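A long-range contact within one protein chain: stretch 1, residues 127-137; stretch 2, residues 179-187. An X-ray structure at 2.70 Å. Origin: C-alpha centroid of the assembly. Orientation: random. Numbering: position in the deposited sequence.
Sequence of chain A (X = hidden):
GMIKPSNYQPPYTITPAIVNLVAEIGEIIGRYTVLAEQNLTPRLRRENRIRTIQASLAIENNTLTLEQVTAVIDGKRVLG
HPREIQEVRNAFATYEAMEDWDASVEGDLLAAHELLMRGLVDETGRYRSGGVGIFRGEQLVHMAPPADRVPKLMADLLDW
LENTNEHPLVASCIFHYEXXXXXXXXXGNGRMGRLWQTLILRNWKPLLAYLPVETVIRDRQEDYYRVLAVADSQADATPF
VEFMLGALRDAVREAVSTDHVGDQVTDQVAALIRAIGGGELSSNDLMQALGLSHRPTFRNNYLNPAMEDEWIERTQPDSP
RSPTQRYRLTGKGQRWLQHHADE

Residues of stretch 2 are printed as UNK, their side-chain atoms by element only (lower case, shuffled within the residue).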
ATOM      1  N   TYR A 127     -10.803 -15.537  18.964  1.00 64.90           N
ATOM      2  CA  TYR A 127     -10.090 -14.801  19.996  1.00 62.68           C
ATOM      3  C   TYR A 127      -9.278 -15.752  20.864  1.00 64.77           C
ATOM      4  O   TYR A 127      -9.595 -16.945  20.943  1.00 65.33           O
ATOM      5  CB  TYR A 127     -11.060 -13.972  20.856  1.00 64.18           C
ATOM      6  CG  TYR A 127     -11.848 -12.949  20.060  1.00 66.32           C
ATOM      7  CD1 TYR A 127     -11.229 -12.164  19.088  1.00 66.67           C
ATOM      8  CD2 TYR A 127     -13.179 -12.675  20.364  1.00 68.80           C
ATOM      9  CE1 TYR A 127     -11.938 -11.196  18.378  1.00 67.34           C
ATOM     10  CE2 TYR A 127     -13.897 -11.702  19.667  1.00 69.90           C
ATOM     11  CZ  TYR A 127     -13.271 -10.961  18.677  1.00 75.50           C
ATOM     12  OH  TYR A 127     -13.978 -10.008  17.980  1.00 76.93           O
ATOM     13  N   ARG A 128      -8.183 -15.246  21.450  1.00 59.27           N
ATOM     14  CA  ARG A 128      -7.286 -16.035  22.296  1.00 58.82           C
ATOM     15  C   ARG A 128      -8.031 -16.638  23.487  1.00 65.85           C
ATOM     16  O   ARG A 128      -8.930 -16.000  24.051  1.00 66.41           O
ATOM     17  CB  ARG A 128      -6.121 -15.170  22.789  1.00 55.79           C
ATOM     18  CG  ARG A 128      -6.568 -13.878  23.437  1.00 60.84           C
ATOM     19  CD  ARG A 128      -5.409 -12.996  23.769  1.00 65.06           C
ATOM     20  NE  ARG A 128      -5.847 -11.668  24.194  1.00 63.54           N
ATOM     21  CZ  ARG A 128      -6.104 -11.338  25.454  1.00 74.53           C
ATOM     22  NH1 ARG A 128      -5.985 -12.240  26.420  1.00 61.04           N
ATOM     23  NH2 ARG A 128      -6.489 -10.108  25.757  1.00 60.74           N
ATOM     24  N   SER A 129      -7.676 -17.875  23.854  1.00 63.82           N
ATOM     25  CA  SER A 129      -8.287 -18.556  24.989  1.00 65.21           C
ATOM     26  C   SER A 129      -7.558 -18.207  26.279  1.00 71.03           C
ATOM     27  O   SER A 129      -8.095 -18.423  27.377  1.00 73.25           O
ATOM     28  CB  SER A 129      -8.277 -20.065  24.773  1.00 67.38           C
ATOM     29  OG  SER A 129      -6.956 -20.548  24.605  1.00 72.21           O
ATOM     30  N   GLY A 130      -6.352 -17.656  26.143  1.00 65.18           N
ATOM     31  CA  GLY A 130      -5.529 -17.294  27.282  1.00 65.27           C
ATOM     32  C   GLY A 130      -4.987 -15.886  27.215  1.00 71.42           C
ATOM     33  O   GLY A 130      -5.380 -15.096  26.345  1.00 71.06           O
ATOM     34  N   GLY A 131      -4.107 -15.559  28.155  1.00 68.98           N
ATOM     35  CA  GLY A 131      -3.473 -14.255  28.215  1.00 67.97           C
ATOM     36  C   GLY A 131      -2.428 -14.062  27.139  1.00 70.72           C
ATOM     37  O   GLY A 131      -1.971 -15.033  26.527  1.00 69.57           O
ATOM     38  N   VAL A 132      -2.059 -12.812  26.881  1.00 67.93           N
ATOM     39  CA  VAL A 132      -1.054 -12.494  25.876  1.00 67.91           C
ATOM     40  C   VAL A 132      -0.306 -11.210  26.290  1.00 73.81           C
ATOM     41  O   VAL A 132      -0.888 -10.328  26.940  1.00 73.31           O
ATOM     42  CB  VAL A 132      -1.693 -12.362  24.446  1.00 71.10           C
ATOM     43  CG1 VAL A 132      -2.533 -11.094  24.331  1.00 70.46           C
ATOM     44  CG2 VAL A 132      -0.622 -12.402  23.360  1.00 70.29           C
ATOM     45  N   GLY A 133       0.978 -11.148  25.959  1.00 71.73           N
ATOM     46  CA  GLY A 133       1.802  -9.984  26.247  1.00 72.05           C
ATOM     47  C   GLY A 133       1.719  -8.932  25.158  1.00 77.10           C
ATOM     48  O   GLY A 133       1.729  -9.263  23.965  1.00 75.99           O
ATOM     49  N   ILE A 134       1.589  -7.648  25.559  1.00 74.93           N
ATOM     50  CA  ILE A 134       1.568  -6.535  24.616  1.00 74.69           C
ATOM     51  C   ILE A 134       2.990  -5.990  24.446  1.00 81.98           C
ATOM     52  O   ILE A 134       3.627  -5.595  25.433  1.00 81.36           O
ATOM     53  CB  ILE A 134       0.577  -5.416  25.067  1.00 77.35           C
ATOM     54  CG1 ILE A 134      -0.854  -5.975  25.246  1.00 77.47           C
ATOM     55  CG2 ILE A 134       0.597  -4.236  24.080  1.00 76.87           C
ATOM     56  CD1 ILE A 134      -1.882  -4.940  25.773  1.00 82.70           C
ATOM     57  N   PHE A 135       3.505  -6.019  23.204  1.00 81.31           N
ATOM     58  CA  PHE A 135       4.838  -5.508  22.892  1.00 82.45           C
ATOM     59  C   PHE A 135       4.753  -4.138  22.249  1.00 86.12           C
ATOM     60  O   PHE A 135       4.008  -3.955  21.275  1.00 85.75           O
ATOM     61  CB  PHE A 135       5.590  -6.479  21.963  1.00 84.80           C
ATOM     62  CG  PHE A 135       6.091  -7.729  22.638  1.00 87.73           C
ATOM     63  CD1 PHE A 135       5.278  -8.850  22.755  1.00 91.51           C
ATOM     64  CD2 PHE A 135       7.403  -7.815  23.097  1.00 90.75           C
ATOM     65  CE1 PHE A 135       5.749 -10.012  23.367  1.00 93.29           C
ATOM     66  CE2 PHE A 135       7.880  -8.987  23.681  1.00 94.25           C
ATOM     67  CZ  PHE A 135       7.049 -10.075  23.821  1.00 92.69           C
ATOM     68  N   ARG A 136       5.509  -3.164  22.784  1.00 81.93           N
ATOM     69  CA  ARG A 136       5.575  -1.830  22.197  1.00 81.00           C
ATOM     70  C   ARG A 136       7.040  -1.446  21.946  1.00 85.84           C
ATOM     71  O   ARG A 136       7.598  -0.598  22.644  1.00 85.48           O
ATOM     72  CB  ARG A 136       4.864  -0.783  23.087  1.00 78.20           C
ATOM     73  CG  ARG A 136       3.370  -1.050  23.250  1.00 80.96           C
ATOM     74  CD  ARG A 136       2.596   0.212  23.549  1.00 89.09           C
ATOM     75  NE  ARG A 136       1.180  -0.071  23.784  1.00 92.98           N
ATOM     76  CZ  ARG A 136       0.604  -0.018  24.981  1.00104.94           C
ATOM     77  NH1 ARG A 136       1.293   0.398  26.039  1.00 91.98           N
ATOM     78  NH2 ARG A 136      -0.681  -0.310  25.117  1.00 89.67           N
ATOM     79  N   GLY A 137       7.659  -2.124  20.979  1.00 83.20           N
ATOM     80  CA  GLY A 137       9.059  -1.911  20.642  1.00 83.98           C
ATOM     81  C   GLY A 137      10.003  -2.391  21.725  1.00 88.76           C
ATOM     82  O   GLY A 137       9.862  -3.515  22.228  1.00 88.55           O
ATOM     83  N   UNK A 179      -8.295  -1.389  19.768  1.00 65.72           N
ATOM     84  CA  UNK A 179      -7.927  -2.740  19.328  1.00 63.80           C
ATOM     85  C   UNK A 179      -6.545  -3.131  19.860  1.00 65.45           C
ATOM     86  O   UNK A 179      -6.359  -4.263  20.296  1.00 64.35           O
ATOM     87  c   UNK A 179      -6.272  -6.017  16.533  1.00 69.28           C
ATOM     88  c   UNK A 179      -8.637  -6.308  16.396  1.00 72.40           C
ATOM     89  c   UNK A 179      -6.462  -4.717  17.017  1.00 68.70           C
ATOM     90  c   UNK A 179      -7.358  -6.798  16.213  1.00 69.38           C
ATOM     91  c   UNK A 179      -7.744  -4.217  17.235  1.00 66.36           C
ATOM     92  c   UNK A 179      -7.949  -2.827  17.786  1.00 65.12           C
ATOM     93  c   UNK A 179      -8.828  -5.019  16.908  1.00 69.51           C
ATOM     94  N   UNK A 180      -5.575  -2.192  19.823  1.00 61.88           N
ATOM     95  CA  UNK A 180      -4.210  -2.459  20.290  1.00 61.31           C
ATOM     96  C   UNK A 180      -4.203  -2.733  21.808  1.00 66.22           C
ATOM     97  O   UNK A 180      -3.433  -3.571  22.278  1.00 65.17           O
ATOM     98  c   UNK A 180      -1.786  -1.612  19.994  1.00 71.25           C
ATOM     99  c   UNK A 180      -1.118  -1.546  21.364  1.00 83.28           C
ATOM    100  c   UNK A 180      -3.279  -1.274  19.944  1.00 62.36           C
ATOM    101  o   UNK A 180      -1.769  -1.079  22.327  1.00 59.19           O
ATOM    102  o   UNK A 180       0.093  -1.855  21.443  1.00 80.97           O
ATOM    103  N   UNK A 181      -5.073  -2.031  22.568  1.00 63.73           N
ATOM    104  CA  UNK A 181      -5.174  -2.221  24.013  1.00 63.68           C
ATOM    105  C   UNK A 181      -5.733  -3.609  24.353  1.00 67.04           C
ATOM    106  O   UNK A 181      -5.300  -4.223  25.337  1.00 66.78           O
ATOM    107  c   UNK A 181      -5.532  -1.092  27.116  1.00 72.61           C
ATOM    108  c   UNK A 181      -5.865  -1.356  28.452  1.00 74.20           C
ATOM    109  c   UNK A 181      -7.092  -1.903  28.763  1.00 73.06           C
ATOM    110  c   UNK A 181      -7.660  -1.932  26.424  1.00 71.55           C
ATOM    111  c   UNK A 181      -7.986  -2.205  27.757  1.00 74.93           C
ATOM    112  c   UNK A 181      -6.054  -1.127  24.643  1.00 66.60           C
ATOM    113  c   UNK A 181      -6.423  -1.384  26.091  1.00 69.02           C
ATOM    114  N   UNK A 182      -6.715  -4.084  23.575  1.00 63.40           N
ATOM    115  CA  UNK A 182      -7.378  -5.348  23.875  1.00 63.93           C
ATOM    116  C   UNK A 182      -6.500  -6.552  23.433  1.00 67.70           C
ATOM    117  O   UNK A 182      -6.406  -7.530  24.178  1.00 67.98           O
ATOM    118  c   UNK A 182      -8.792  -5.412  23.231  1.00 67.73           C
ATOM    119  c   UNK A 182      -9.491  -6.756  23.566  1.00 68.54           C
ATOM    120  c   UNK A 182      -9.660  -4.198  23.683  1.00 69.18           C
ATOM    121  c   UNK A 182     -11.010  -4.025  22.928  1.00 73.14           C
ATOM    122  N   UNK A 183      -5.827  -6.458  22.237  1.00 63.16           N
ATOM    123  CA  UNK A 183      -5.026  -7.587  21.696  1.00 62.19           C
ATOM    124  C   UNK A 183      -5.883  -8.859  21.672  1.00 67.16           C
ATOM    125  O   UNK A 183      -5.691  -9.748  22.501  1.00 67.46           O
ATOM    126  c   UNK A 183      -3.740  -7.805  22.536  1.00 62.48           C
ATOM    127  c   UNK A 183      -1.085  -5.772  21.235  1.00 65.23           C
ATOM    128  n   UNK A 183      -0.477  -6.952  21.102  1.00 65.48           N
ATOM    129  c   UNK A 183      -1.355  -7.911  21.553  1.00 66.36           C
ATOM    130  c   UNK A 183      -2.494  -7.264  21.906  1.00 65.05           C
ATOM    131  n   UNK A 183      -2.297  -5.904  21.754  1.00 66.35           N
ATOM    132  N   UNK A 184      -6.959  -8.884  20.844  1.00 63.46           N
ATOM    133  CA  UNK A 184      -7.946  -9.969  20.969  1.00 63.73           C
ATOM    134  C   UNK A 184      -7.426 -11.324  20.488  1.00 66.14           C
ATOM    135  O   UNK A 184      -7.978 -12.346  20.864  1.00 65.83           O
ATOM    136  c   UNK A 184      -7.396  -7.870  19.864  1.00 64.42           C
ATOM    137  c   UNK A 184      -9.103  -9.490  20.088  1.00 65.98           C
ATOM    138  c   UNK A 184      -8.481  -8.574  19.116  1.00 69.38           C
ATOM    139  N   UNK A 185      -6.416 -11.332  19.623  1.00 62.02           N
ATOM    140  CA  UNK A 185      -5.928 -12.582  19.052  1.00 61.96           C
ATOM    141  C   UNK A 185      -4.627 -13.032  19.719  1.00 67.74           C
ATOM    142  O   UNK A 185      -3.915 -12.217  20.313  1.00 67.36           O
ATOM    143  c   UNK A 185      -8.283 -10.386  15.606  1.00 69.82           C
ATOM    144  c   UNK A 185      -7.133 -10.749  16.312  1.00 66.14           C
ATOM    145  c   UNK A 185      -5.726 -12.438  17.544  1.00 62.57           C
ATOM    146  c   UNK A 185      -9.135 -12.599  15.856  1.00 70.26           C
ATOM    147  c   UNK A 185      -9.280 -11.313  15.386  1.00 69.01           C
ATOM    148  c   UNK A 185      -7.980 -12.967  16.547  1.00 68.48           C
ATOM    149  c   UNK A 185      -6.978 -12.039  16.801  1.00 64.37           C
ATOM    150  N   UNK A 186      -4.325 -14.331  19.629  1.00 65.55           N
ATOM    151  CA  UNK A 186      -3.098 -14.887  20.176  1.00 65.69           C
ATOM    152  C   UNK A 186      -1.860 -14.308  19.461  1.00 70.01           C
ATOM    153  O   UNK A 186      -0.822 -14.109  20.093  1.00 70.37           O
ATOM    154  c   UNK A 186      -3.112 -16.400  20.054  1.00 67.20           C
ATOM    155  N   UNK A 187      -1.976 -14.040  18.140  1.00 66.03           N
ATOM    156  CA  UNK A 187      -0.872 -13.483  17.348  1.00 65.28           C
ATOM    157  C   UNK A 187      -1.395 -12.538  16.279  1.00 67.03           C
ATOM    158  O   UNK A 187      -2.549 -12.650  15.869  1.00 67.32           O
ATOM    159  c   UNK A 187      -0.047 -14.616  16.680  1.00 68.31           C
ATOM    160  o   UNK A 187       1.764 -15.404  18.013  1.00 91.61           O
ATOM    161  o   UNK A 187      -0.082 -16.610  17.974  1.00 85.95           O
ATOM    162  c   UNK A 187       0.576 -15.597  17.651  1.00 84.06           C
TER
HETATM  163  O   HOH W   1       1.812  -3.211  19.829  1.00 70.88           O

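Position 179 carries seven side-chain carbons, one leading to a ring of six, with no oxygen. It is F179, a buried phenylalanine that makes no contact with stretch 1, although its backbone O receives the N of position 183 at 3.0 Å.

Position 180 has three carbons in a row, the third bearing two oxygens: E180. The carboxylate meets the guanidinium of R136 near its plane in a salt bridge, R136 NH2 to E180 OE1 at 3.1 Å and R136 NE to E180 OE2 at 3.1 Å. A water bridges the same OE2 to F135 O, donating to each over 2.7 Å. An acid long enough to reach the arginine suits this buried place.

Position 181 again shows one carbon and a six-carbon ring, F181. Its CA-to-CB bond points away from stretch 1, and its backbone makes the closest approach, O to I134 CD1 at 3.5 Å.

At position 182, four carbons fork at the first, one arm being two carbons long: a beta-branched isoleucine, I182. This buried apolar side chain also points away, while its backbone O accepts R128 NH2 at 3.0 Å.

Position 183 bears one carbon and a five-membered ring of three carbons and two nitrogens, so it is H183. With positive phi, it is the first residue to leave the helix. Its ND1 donates to E180 O at 2.6 Å, which holds the ring against the end of the helix; I134 CG1 lies over one face, 3.9 Å from the ring centroid. A histidine can serve both contacts, polar at a nitrogen and flat toward the isoleucine.

Three carbons at position 184 close onto the backbone N, which identifies P184. The compact ring puts CB 3.6 Å from Y127 CD1, and O accepts R128 N at 3.0 Å.

Position 185 has one carbon and a six-carbon ring, F185. Its CE1 lies 3.9 Å from Y127 CD1, the two rings meeting obliquely with planes at 50°.

A single carbon at position 186 means alanine, A186; this small CB packs 4.2 Å from R128 CB.

Position 187 has two carbons, the second with two oxygens: D187, an aspartate turned away from stretch 1 and hydrogen-bonded elsewhere in the structure.

The contact rests on two arginines. R128 reads backbone carbonyls where the helix gives way to loop, adding NE to H183 O at 2.6 Å, while R136 pairs with the E180 carboxylate. Between these polar anchors, I134 packs on the histidine face, and V132 CG1 approaches H183 CB at 3.9 Å.

Stretch 2 179-187: FEFIHPFAD
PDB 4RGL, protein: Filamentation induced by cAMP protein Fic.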